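Local coordinates for flagellar biosynthesis protein FlhF (Bacillus subtilis, PDB 2PX0) that binds GTP as a homodimeric GTPase of the signal-recognition-particle family and is necessary for flagellar biosynthesis, at residues A[253-262]-A[288-296]. Residues are numbered along the deposited sequence; the frame is centred on the assembly and turned at random.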
ATOM      1  N   THR A 253     -11.254   3.369   1.128  1.00 42.95           N
ATOM      2  CA  THR A 253     -12.482   4.031   1.579  1.00 41.64           C
ATOM      3  C   THR A 253     -13.122   4.869   0.497  1.00 40.66           C
ATOM      4  O   THR A 253     -14.339   4.947   0.408  1.00 43.13           O
ATOM      5  CB  THR A 253     -12.202   4.978   2.763  1.00 42.30           C
ATOM      6  OG1 THR A 253     -11.818   4.215   3.907  1.00 42.87           O
ATOM      7  CG2 THR A 253     -13.439   5.796   3.093  1.00 45.23           C
ATOM      8  N   SER A 254     -12.290   5.534  -0.291  1.00 38.17           N
ATOM      9  CA  SER A 254     -12.754   6.380  -1.373  1.00 36.59           C
ATOM     10  C   SER A 254     -11.925   6.037  -2.608  1.00 37.23           C
ATOM     11  O   SER A 254     -10.910   5.357  -2.514  1.00 39.77           O
ATOM     12  CB  SER A 254     -12.574   7.850  -0.993  1.00 37.19           C
ATOM     13  OG  SER A 254     -12.575   8.688  -2.137  1.00 40.48           O
ATOM     14  N   LEU A 255     -12.356   6.490  -3.773  1.00 35.84           N
ATOM     15  CA  LEU A 255     -11.638   6.200  -4.989  1.00 31.93           C
ATOM     16  C   LEU A 255     -11.197   7.493  -5.654  1.00 32.47           C
ATOM     17  O   LEU A 255     -10.705   7.500  -6.789  1.00 31.93           O
ATOM     18  CB  LEU A 255     -12.526   5.375  -5.910  1.00 29.90           C
ATOM     19  CG  LEU A 255     -12.537   3.874  -5.606  1.00 28.39           C
ATOM     20  CD1 LEU A 255     -13.662   3.194  -6.340  1.00 29.96           C
ATOM     21  CD2 LEU A 255     -11.214   3.270  -6.036  1.00 29.15           C
ATOM     22  N   GLY A 256     -11.360   8.595  -4.930  1.00 33.13           N
ATOM     23  CA  GLY A 256     -10.962   9.881  -5.471  1.00 35.68           C
ATOM     24  C   GLY A 256      -9.544   9.864  -6.027  1.00 37.60           C
ATOM     25  O   GLY A 256      -9.318  10.246  -7.181  1.00 38.16           O
ATOM     26  N   SER A 257      -8.587   9.413  -5.217  1.00 37.31           N
ATOM     27  CA  SER A 257      -7.199   9.364  -5.642  1.00 36.42           C
ATOM     28  C   SER A 257      -7.022   8.635  -6.980  1.00 38.69           C
ATOM     29  O   SER A 257      -6.245   9.069  -7.848  1.00 38.01           O
ATOM     30  CB  SER A 257      -6.348   8.699  -4.560  1.00 34.16           C
ATOM     31  OG  SER A 257      -6.903   7.473  -4.134  1.00 30.18           O
ATOM     32  N   VAL A 258      -7.742   7.530  -7.156  1.00 37.33           N
ATOM     33  CA  VAL A 258      -7.625   6.770  -8.394  1.00 37.71           C
ATOM     34  C   VAL A 258      -8.182   7.612  -9.551  1.00 39.23           C
ATOM     35  O   VAL A 258      -7.705   7.533 -10.683  1.00 39.76           O
ATOM     36  CB  VAL A 258      -8.364   5.405  -8.279  1.00 36.07           C
ATOM     37  CG1 VAL A 258      -8.043   4.528  -9.472  1.00 31.67           C
ATOM     38  CG2 VAL A 258      -7.942   4.709  -7.003  1.00 33.60           C
ATOM     39  N   PHE A 259      -9.190   8.426  -9.264  1.00 39.99           N
ATOM     40  CA  PHE A 259      -9.751   9.304 -10.285  1.00 41.27           C
ATOM     41  C   PHE A 259      -8.687  10.352 -10.611  1.00 40.74           C
ATOM     42  O   PHE A 259      -8.258  10.499 -11.763  1.00 38.70           O
ATOM     43  CB  PHE A 259     -11.013   9.982  -9.754  1.00 42.79           C
ATOM     44  CG  PHE A 259     -11.642  10.934 -10.722  1.00 42.77           C
ATOM     45  CD1 PHE A 259     -11.208  12.245 -10.798  1.00 42.93           C
ATOM     46  CD2 PHE A 259     -12.673  10.521 -11.553  1.00 43.24           C
ATOM     47  CE1 PHE A 259     -11.793  13.143 -11.689  1.00 44.02           C
ATOM     48  CE2 PHE A 259     -13.262  11.408 -12.443  1.00 45.29           C
ATOM     49  CZ  PHE A 259     -12.822  12.723 -12.513  1.00 43.56           C
ATOM     50  N   ASN A 260      -8.260  11.071  -9.577  1.00 40.52           N
ATOM     51  CA  ASN A 260      -7.221  12.081  -9.723  1.00 42.15           C
ATOM     52  C   ASN A 260      -6.113  11.625 -10.688  1.00 41.12           C
ATOM     53  O   ASN A 260      -5.690  12.378 -11.566  1.00 39.04           O
ATOM     54  CB  ASN A 260      -6.590  12.383  -8.363  1.00 44.78           C
ATOM     55  CG  ASN A 260      -7.561  13.010  -7.384  1.00 50.20           C
ATOM     56  OD1 ASN A 260      -8.212  14.021  -7.680  1.00 51.46           O
ATOM     57  ND2 ASN A 260      -7.653  12.420  -6.197  1.00 53.93           N
ATOM     58  N   ILE A 261      -5.645  10.390 -10.509  1.00 40.30           N
ATOM     59  CA  ILE A 261      -4.582   9.837 -11.336  1.00 39.65           C
ATOM     60  C   ILE A 261      -5.011   9.627 -12.766  1.00 41.33           C
ATOM     61  O   ILE A 261      -4.228   9.832 -13.705  1.00 41.51           O
ATOM     62  CB  ILE A 261      -4.081   8.480 -10.796  1.00 37.95           C
ATOM     63  CG1 ILE A 261      -3.232   8.691  -9.548  1.00 38.46           C
ATOM     64  CG2 ILE A 261      -3.243   7.788 -11.833  1.00 37.20           C
ATOM     65  CD1 ILE A 261      -2.032   9.563  -9.779  1.00 33.19           C
ATOM     66  N   LEU A 262      -6.254   9.199 -12.931  1.00 42.76           N
ATOM     67  CA  LEU A 262      -6.769   8.941 -14.258  1.00 43.46           C
ATOM     68  C   LEU A 262      -7.088  10.228 -14.988  1.00 44.41           C
ATOM     69  O   LEU A 262      -6.799  10.345 -16.178  1.00 47.90           O
ATOM     70  CB  LEU A 262      -8.012   8.060 -14.183  1.00 41.13           C
ATOM     71  CG  LEU A 262      -7.778   6.585 -13.902  1.00 37.65           C
ATOM     72  CD1 LEU A 262      -9.110   5.899 -13.568  1.00 37.04           C
ATOM     73  CD2 LEU A 262      -7.120   5.957 -15.115  1.00 36.24           C
ATOM     74  N   LEU A 288     -17.712   5.523 -17.023  1.00 50.37           N
ATOM     75  CA  LEU A 288     -18.933   5.801 -16.268  1.00 52.97           C
ATOM     76  C   LEU A 288     -19.145   4.790 -15.124  1.00 53.88           C
ATOM     77  O   LEU A 288     -19.732   5.123 -14.084  1.00 52.65           O
ATOM     78  CB  LEU A 288     -20.158   5.787 -17.191  1.00 54.37           C
ATOM     79  CG  LEU A 288     -21.518   5.824 -16.474  1.00 54.61           C
ATOM     80  CD1 LEU A 288     -21.548   6.946 -15.448  1.00 55.24           C
ATOM     81  CD2 LEU A 288     -22.617   6.016 -17.498  1.00 57.21           C
ATOM     82  N   GLY A 289     -18.676   3.558 -15.326  1.00 53.52           N
ATOM     83  CA  GLY A 289     -18.826   2.542 -14.305  1.00 52.04           C
ATOM     84  C   GLY A 289     -17.985   2.874 -13.090  1.00 51.84           C
ATOM     85  O   GLY A 289     -18.412   2.673 -11.952  1.00 53.55           O
ATOM     86  N   PHE A 290     -16.782   3.384 -13.338  1.00 50.62           N
ATOM     87  CA  PHE A 290     -15.866   3.759 -12.271  1.00 48.83           C
ATOM     88  C   PHE A 290     -16.416   4.928 -11.488  1.00 47.81           C
ATOM     89  O   PHE A 290     -16.299   4.978 -10.266  1.00 48.55           O
ATOM     90  CB  PHE A 290     -14.518   4.171 -12.845  1.00 48.70           C
ATOM     91  CG  PHE A 290     -13.546   4.630 -11.808  1.00 46.76           C
ATOM     92  CD1 PHE A 290     -12.933   3.717 -10.957  1.00 46.53           C
ATOM     93  CD2 PHE A 290     -13.271   5.977 -11.651  1.00 46.38           C
ATOM     94  CE1 PHE A 290     -12.066   4.145  -9.968  1.00 47.17           C
ATOM     95  CE2 PHE A 290     -12.400   6.420 -10.659  1.00 46.26           C
ATOM     96  CZ  PHE A 290     -11.800   5.507  -9.817  1.00 46.68           C
ATOM     97  N   VAL A 291     -17.007   5.875 -12.200  1.00 46.67           N
ATOM     98  CA  VAL A 291     -17.560   7.053 -11.560  1.00 46.75           C
ATOM     99  C   VAL A 291     -18.718   6.668 -10.657  1.00 48.02           C
ATOM    100  O   VAL A 291     -18.894   7.249  -9.588  1.00 50.45           O
ATOM    101  CB  VAL A 291     -18.053   8.096 -12.604  1.00 46.88           C
ATOM    102  CG1 VAL A 291     -18.672   9.284 -11.889  1.00 47.09           C
ATOM    103  CG2 VAL A 291     -16.894   8.565 -13.499  1.00 42.45           C
ATOM    104  N   ARG A 292     -19.513   5.689 -11.076  1.00 50.58           N
ATOM    105  CA  ARG A 292     -20.648   5.267 -10.259  1.00 51.98           C
ATOM    106  C   ARG A 292     -20.151   4.738  -8.922  1.00 52.38           C
ATOM    107  O   ARG A 292     -20.923   4.578  -7.984  1.00 53.80           O
ATOM    108  CB  ARG A 292     -21.479   4.190 -10.969  1.00 52.68           C
ATOM    109  CG  ARG A 292     -22.382   4.695 -12.091  1.00 54.75           C
ATOM    110  CD  ARG A 292     -23.407   3.623 -12.494  1.00 59.67           C
ATOM    111  NE  ARG A 292     -24.070   3.896 -13.772  1.00 62.86           N
ATOM    112  CZ  ARG A 292     -24.914   4.904 -13.995  1.00 64.27           C
ATOM    113  NH1 ARG A 292     -25.219   5.760 -13.024  1.00 65.48           N
ATOM    114  NH2 ARG A 292     -25.449   5.066 -15.201  1.00 63.30           N
ATOM    115  N   MET A 293     -18.853   4.469  -8.841  1.00 53.42           N
ATOM    116  CA  MET A 293     -18.247   3.966  -7.613  1.00 53.43           C
ATOM    117  C   MET A 293     -17.720   5.101  -6.730  1.00 55.53           C
ATOM    118  O   MET A 293     -17.525   4.928  -5.528  1.00 53.24           O
ATOM    119  CB  MET A 293     -17.120   3.006  -7.956  1.00 51.68           C
ATOM    120  CG  MET A 293     -17.599   1.784  -8.668  1.00 48.78           C
ATOM    121  SD  MET A 293     -16.350   0.517  -8.608  1.00 50.77           S
ATOM    122  CE  MET A 293     -16.090   0.224 -10.330  1.00 50.25           C
ATOM    123  N   LEU A 294     -17.479   6.255  -7.342  1.00 58.93           N
ATOM    124  CA  LEU A 294     -17.020   7.421  -6.614  1.00 63.25           C
ATOM    125  C   LEU A 294     -18.199   8.029  -5.866  1.00 68.50           C
ATOM    126  O   LEU A 294     -18.112   8.305  -4.667  1.00 71.02           O
ATOM    127  CB  LEU A 294     -16.473   8.469  -7.567  1.00 61.36           C
ATOM    128  CG  LEU A 294     -15.067   8.271  -8.095  1.00 61.00           C
ATOM    129  CD1 LEU A 294     -14.727   9.406  -9.040  1.00 60.88           C
ATOM    130  CD2 LEU A 294     -14.104   8.238  -6.937  1.00 61.29           C
ATOM    131  N   CYS A 295     -19.304   8.239  -6.581  1.00 72.47           N
ATOM    132  CA  CYS A 295     -20.499   8.837  -5.982  1.00 77.45           C
ATOM    133  C   CYS A 295     -21.298   7.899  -5.085  1.00 80.81           C
ATOM    134  O   CYS A 295     -22.529   7.994  -5.016  1.00 80.65           O
ATOM    135  CB  CYS A 295     -21.403   9.374  -7.076  1.00 76.39           C
ATOM    136  SG  CYS A 295     -20.518  10.485  -8.125  1.00 77.77           S
ATOM    137  N   ARG A 296     -20.595   6.998  -4.403  1.00 84.32           N
ATOM    138  CA  ARG A 296     -21.244   6.062  -3.506  1.00 86.99           C
ATOM    139  C   ARG A 296     -22.405   5.347  -4.190  1.00 87.71           C
ATOM    140  O   ARG A 296     -23.569   5.617  -3.814  1.00 88.59           O
ATOM    141  CB  ARG A 296     -21.734   6.818  -2.274  1.00 90.44           C
ATOM    142  CG  ARG A 296     -20.622   7.594  -1.595  1.00 94.27           C
ATOM    143  CD  ARG A 296     -19.463   6.666  -1.292  1.00 96.83           C
ATOM    144  NE  ARG A 296     -18.406   7.334  -0.545  1.00100.24           N
ATOM    145  CZ  ARG A 296     -17.372   6.698  -0.006  1.00102.29           C
ATOM    146  NH1 ARG A 296     -17.262   5.379  -0.135  1.00102.91           N
ATOM    147  NH2 ARG A 296     -16.451   7.376   0.668  1.00102.49           N
ATOM    148  OXT ARG A 296     -22.136   4.531  -5.100  1.00 87.10           O
TER
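F290 of helix 288-294 packs among L255, V258 and F259 of the segment 253-262. Its CB starts toward the partner helix, and with CG anti to the backbone N (chi1 177°) the ring is carried over to those three side chains. F290 CE1 comes beside the methyls of L255 and V258. At the far end, F290 CZ approaches V258 CB at 3.8 Å and has the carbonyl O of L255 at the ring edge, while F290 CE2 lies 3.9 Å from F259 CB, which sits in the plane of the F290 ring. L262 CD1 is laid over one face at a longer range. The case illustrates how one aromatic side chain can serve several residues of a neighbouring helix at once. Reduced to an alanine here, the residue would probably leave a gap among L255, V258 and F259.

The two helices, running roughly antiparallel at 144° with axes 10.4 Å apart, belong to the P-loop GTPase domain of the SRP family. Helix 256-262 packs with V258 and L262 on strand 243-247 of the parallel sheet, and helix 288-294, at the C-terminus, is backed by helix 81-90, which is consistent with a place near the junction of the N and GTPase domains.

L294 works one turn further along: L294 CD1 meets the F259 ring obliquely near F259 CD2, and L294 CD2 rests against L255 CB and the L255-G256 peptide. There L255 is the N-cap residue, and S254 OG accepts from G256 N at 3.0 Å in an ST turn.

At the poorly ordered chain end, R296 folds back so that R296 NH1 donates to T253 O at 3.0 Å, nearly in line with the carbonyl bond, and NH2 adds a weak bond to the same oxygen; on T253, OG1 bonds weakly to H231 of the second subunit.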